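Local atomic coordinates of arylamine n-acetyltransferase NAT (Mycobacterium tuberculosis, PDB entry 4BGF), a protein that catalyses the transfer of an acetyl group from acetyl-CoA to the nitrogen of arylamines, probably through an acetyl-enzyme intermediate as in other members of its family. Residues 67-72 against 195-200. Numbering follows the deposited sequence.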
ATOM      1  N   GLY A  67      -9.423  -5.298  -0.435  1.00 23.11           N
ATOM      2  CA  GLY A  67      -8.124  -4.647  -0.464  1.00 17.41           C
ATOM      3  C   GLY A  67      -7.030  -5.689  -0.511  1.00 16.50           C
ATOM      4  O   GLY A  67      -7.275  -6.812  -0.887  1.00 26.80           O
ATOM      5  N   GLY A  68      -5.830  -5.306  -0.106  1.00 15.56           N
ATOM      6  CA  GLY A  68      -4.688  -6.180  -0.100  1.00 14.84           C
ATOM      7  C   GLY A  68      -3.543  -5.421   0.527  1.00 19.44           C
ATOM      8  O   GLY A  68      -3.717  -4.255   0.809  1.00 21.31           O
ATOM      9  N   TYR A  69      -2.398  -6.074   0.746  1.00 24.71           N
ATOM     10  CA  TYR A  69      -1.193  -5.421   1.242  1.00 13.25           C
ATOM     11  C   TYR A  69      -0.172  -5.066   0.103  1.00 17.50           C
ATOM     12  O   TYR A  69      -0.554  -5.010  -1.050  1.00 19.94           O
ATOM     13  CB  TYR A  69      -0.601  -6.212   2.433  1.00 15.24           C
ATOM     14  CG  TYR A  69       0.160  -7.548   2.229  1.00 18.52           C
ATOM     15  CD1 TYR A  69       0.381  -8.117   0.981  1.00 24.01           C
ATOM     16  CD2 TYR A  69       0.692  -8.213   3.335  1.00 16.51           C
ATOM     17  CE1 TYR A  69       1.104  -9.339   0.850  1.00 24.06           C
ATOM     18  CE2 TYR A  69       1.392  -9.402   3.220  1.00 20.03           C
ATOM     19  CZ  TYR A  69       1.606  -9.960   1.981  1.00 23.76           C
ATOM     20  OH  TYR A  69       2.313 -11.143   1.904  1.00 23.19           O
ATOM     21  N   CYS A  70       1.094  -4.788   0.421  1.00 15.55           N
ATOM     22  CA  CYS A  70       2.012  -4.176  -0.567  1.00 21.10           C
ATOM     23  C   CYS A  70       2.230  -4.919  -1.905  1.00 17.27           C
ATOM     24  O   CYS A  70       2.351  -4.300  -2.926  1.00 17.90           O
ATOM     25  CB  CYS A  70       3.367  -3.820   0.075  1.00 21.26           C
ATOM     26  SG  CYS A  70       4.500  -5.150   0.538  1.00 23.09           S
ATOM     27  N   PHE A  71       2.250  -6.234  -1.890  1.00 18.15           N
ATOM     28  CA  PHE A  71       2.548  -7.020  -3.088  1.00 19.42           C
ATOM     29  C   PHE A  71       1.351  -7.093  -3.988  1.00 18.62           C
ATOM     30  O   PHE A  71       1.467  -7.273  -5.185  1.00 18.16           O
ATOM     31  CB  PHE A  71       2.965  -8.444  -2.714  1.00 23.48           C
ATOM     32  CG  PHE A  71       4.274  -8.525  -2.020  1.00 12.61           C
ATOM     33  CD1 PHE A  71       5.446  -8.489  -2.734  1.00 12.77           C
ATOM     34  CD2 PHE A  71       4.329  -8.641  -0.657  1.00 12.62           C
ATOM     35  CE1 PHE A  71       6.666  -8.582  -2.101  1.00 12.96           C
ATOM     36  CE2 PHE A  71       5.537  -8.709  -0.026  1.00 16.37           C
ATOM     37  CZ  PHE A  71       6.720  -8.684  -0.773  1.00 13.01           C
ATOM     38  N   GLU A  72       0.189  -6.967  -3.370  1.00 18.40           N
ATOM     39  CA  GLU A  72      -1.072  -6.968  -4.071  1.00 21.64           C
ATOM     40  C   GLU A  72      -1.384  -5.586  -4.656  1.00 20.03           C
ATOM     41  O   GLU A  72      -1.870  -5.467  -5.787  1.00 20.89           O
ATOM     42  CB  GLU A  72      -2.179  -7.429  -3.115  1.00 22.64           C
ATOM     43  CG  GLU A  72      -1.920  -8.817  -2.500  1.00 15.78           C
ATOM     44  CD  GLU A  72      -2.946  -9.222  -1.441  1.00 14.47           C
ATOM     45  OE1 GLU A  72      -2.823  -8.772  -0.292  1.00 16.48           O
ATOM     46  OE2 GLU A  72      -3.883  -9.975  -1.763  1.00 20.68           O
ATOM     47  N   TYR A 195       6.680 -15.271   2.942  1.00 20.97           N
ATOM     48  CA  TYR A 195       7.156 -15.044   4.298  1.00 20.63           C
ATOM     49  C   TYR A 195       6.218 -14.059   5.011  1.00 22.86           C
ATOM     50  O   TYR A 195       5.765 -14.329   6.122  1.00 22.29           O
ATOM     51  CB  TYR A 195       8.565 -14.480   4.248  1.00 20.66           C
ATOM     52  CG  TYR A 195       9.257 -14.428   5.568  1.00 19.73           C
ATOM     53  CD1 TYR A 195       9.126 -13.328   6.400  1.00 19.46           C
ATOM     54  CD2 TYR A 195      10.060 -15.480   5.979  1.00 23.19           C
ATOM     55  CE1 TYR A 195       9.768 -13.284   7.621  1.00 19.22           C
ATOM     56  CE2 TYR A 195      10.717 -15.454   7.192  1.00 23.81           C
ATOM     57  CZ  TYR A 195      10.560 -14.351   8.020  1.00 25.89           C
ATOM     58  OH  TYR A 195      11.232 -14.342   9.228  1.00 26.65           O
ATOM     59  N   ALA A 196       5.908 -12.930   4.358  1.00 23.29           N
ATOM     60  CA  ALA A 196       5.005 -11.916   4.921  1.00 21.70           C
ATOM     61  C   ALA A 196       3.632 -12.455   5.353  1.00 24.24           C
ATOM     62  O   ALA A 196       3.081 -12.030   6.355  1.00 23.83           O
ATOM     63  CB  ALA A 196       4.810 -10.752   3.918  1.00 14.25           C
ATOM     64  N   SER A 197       3.066 -13.368   4.574  1.00 28.23           N
ATOM     65  CA  SER A 197       1.703 -13.831   4.807  1.00 24.46           C
ATOM     66  C   SER A 197       1.600 -15.234   5.418  1.00 18.71           C
ATOM     67  O   SER A 197       0.505 -15.764   5.504  1.00 18.67           O
ATOM     68  CB  SER A 197       0.921 -13.777   3.496  1.00 15.60           C
ATOM     69  OG  SER A 197       1.507 -14.631   2.548  1.00 22.94           O
ATOM     70  N   THR A 198       2.732 -15.842   5.777  1.00 17.74           N
ATOM     71  CA  THR A 198       2.746 -17.150   6.439  1.00 19.14           C
ATOM     72  C   THR A 198       3.648 -17.289   7.696  1.00 21.30           C
ATOM     73  O   THR A 198       3.338 -18.100   8.560  1.00 21.38           O
ATOM     74  CB  THR A 198       3.088 -18.361   5.476  1.00 23.43           C
ATOM     75  OG1 THR A 198       4.423 -18.277   4.981  1.00 19.36           O
ATOM     76  CG2 THR A 198       2.156 -18.431   4.308  1.00 26.32           C
ATOM     77  N   HIS A 199       4.739 -16.537   7.821  1.00 20.17           N
ATOM     78  CA  HIS A 199       5.598 -16.751   8.979  1.00 20.84           C
ATOM     79  C   HIS A 199       4.906 -16.257  10.259  1.00 23.88           C
ATOM     80  O   HIS A 199       4.376 -15.156  10.273  1.00 28.18           O
ATOM     81  CB  HIS A 199       6.958 -16.088   8.823  1.00 20.59           C
ATOM     82  CG  HIS A 199       7.945 -16.476   9.894  1.00 22.18           C
ATOM     83  ND1 HIS A 199       8.207 -15.637  10.959  1.00 23.55           N
ATOM     84  CD2 HIS A 199       8.725 -17.564  10.085  1.00 23.54           C
ATOM     85  CE1 HIS A 199       9.096 -16.198  11.742  1.00 24.39           C
ATOM     86  NE2 HIS A 199       9.441 -17.366  11.248  1.00 24.91           N
ATOM     87  N   PRO A 200       4.917 -17.072  11.337  1.00 26.22           N
ATOM     88  CA  PRO A 200       4.073 -16.836  12.509  1.00 29.34           C
ATOM     89  C   PRO A 200       4.485 -15.641  13.337  1.00 29.94           C
ATOM     90  O   PRO A 200       3.772 -15.285  14.261  1.00 35.98           O
ATOM     91  CB  PRO A 200       4.231 -18.142  13.311  1.00 35.51           C
ATOM     92  CG  PRO A 200       5.528 -18.653  12.935  1.00 26.31           C
ATOM     93  CD  PRO A 200       5.627 -18.358  11.479  1.00 24.49           C
TER
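The phenol end of Tyr69 meets the CB atoms of Ala196 and Ser197 on helix 186-198. Tyr69 OH lies 3.2 Å from Ala196 CB and 3.4 Å from Ser197 CB, while the ring carbon CE2 of Tyr69 adds an apolar touch to Ala196 CB at 3.7 Å. Both carbons approach the ring obliquely. The CA atoms of Tyr69 and Ser197 are still 9.6 Å apart, a measure of how far the tyrosine reaches, and its side chain makes nearly all of the bridge; the two segments bury 126 Å² together. The direction is set by the first torsion: CG of Tyr69 sits between the backbone N and the carbonyl carbon (chi1 75°), which sends the ring toward 195-200.

The backbone beneath the ring is held by Glu72. Tyr69 occupies the N-cap position of helix 70-83, and its backbone N donates to Glu72 OE1 over 2.9 Å at an N-H...O angle of 158°. That oxygen is used on its anti side, 34° out of the carboxylate plane; the other, OE2, forms a salt bridge with Lys60. CE1 of Tyr69 lies in plane at the edge of the Phe71 ring, and Phe204 packs edge-to-face with Tyr69.

Polar ends are satisfied beside the contact: Tyr69 OH is hydrogen-bonded to Ser193 OG, and Ser197 OG to Ser193 O and Val49 N. Next to Tyr69 is Cys70, which with His110 and Asp127 forms a probable Cys-His-Asp catalytic triad. The chemistry therefore implies van der Waals packing of a phenol oxygen against two CB atoms, with its hydrogen bond going to Ser193, about one turn earlier on the same helix; this joins the start of the presumed nucleophile's helix to the C-terminal part of helix 186-198.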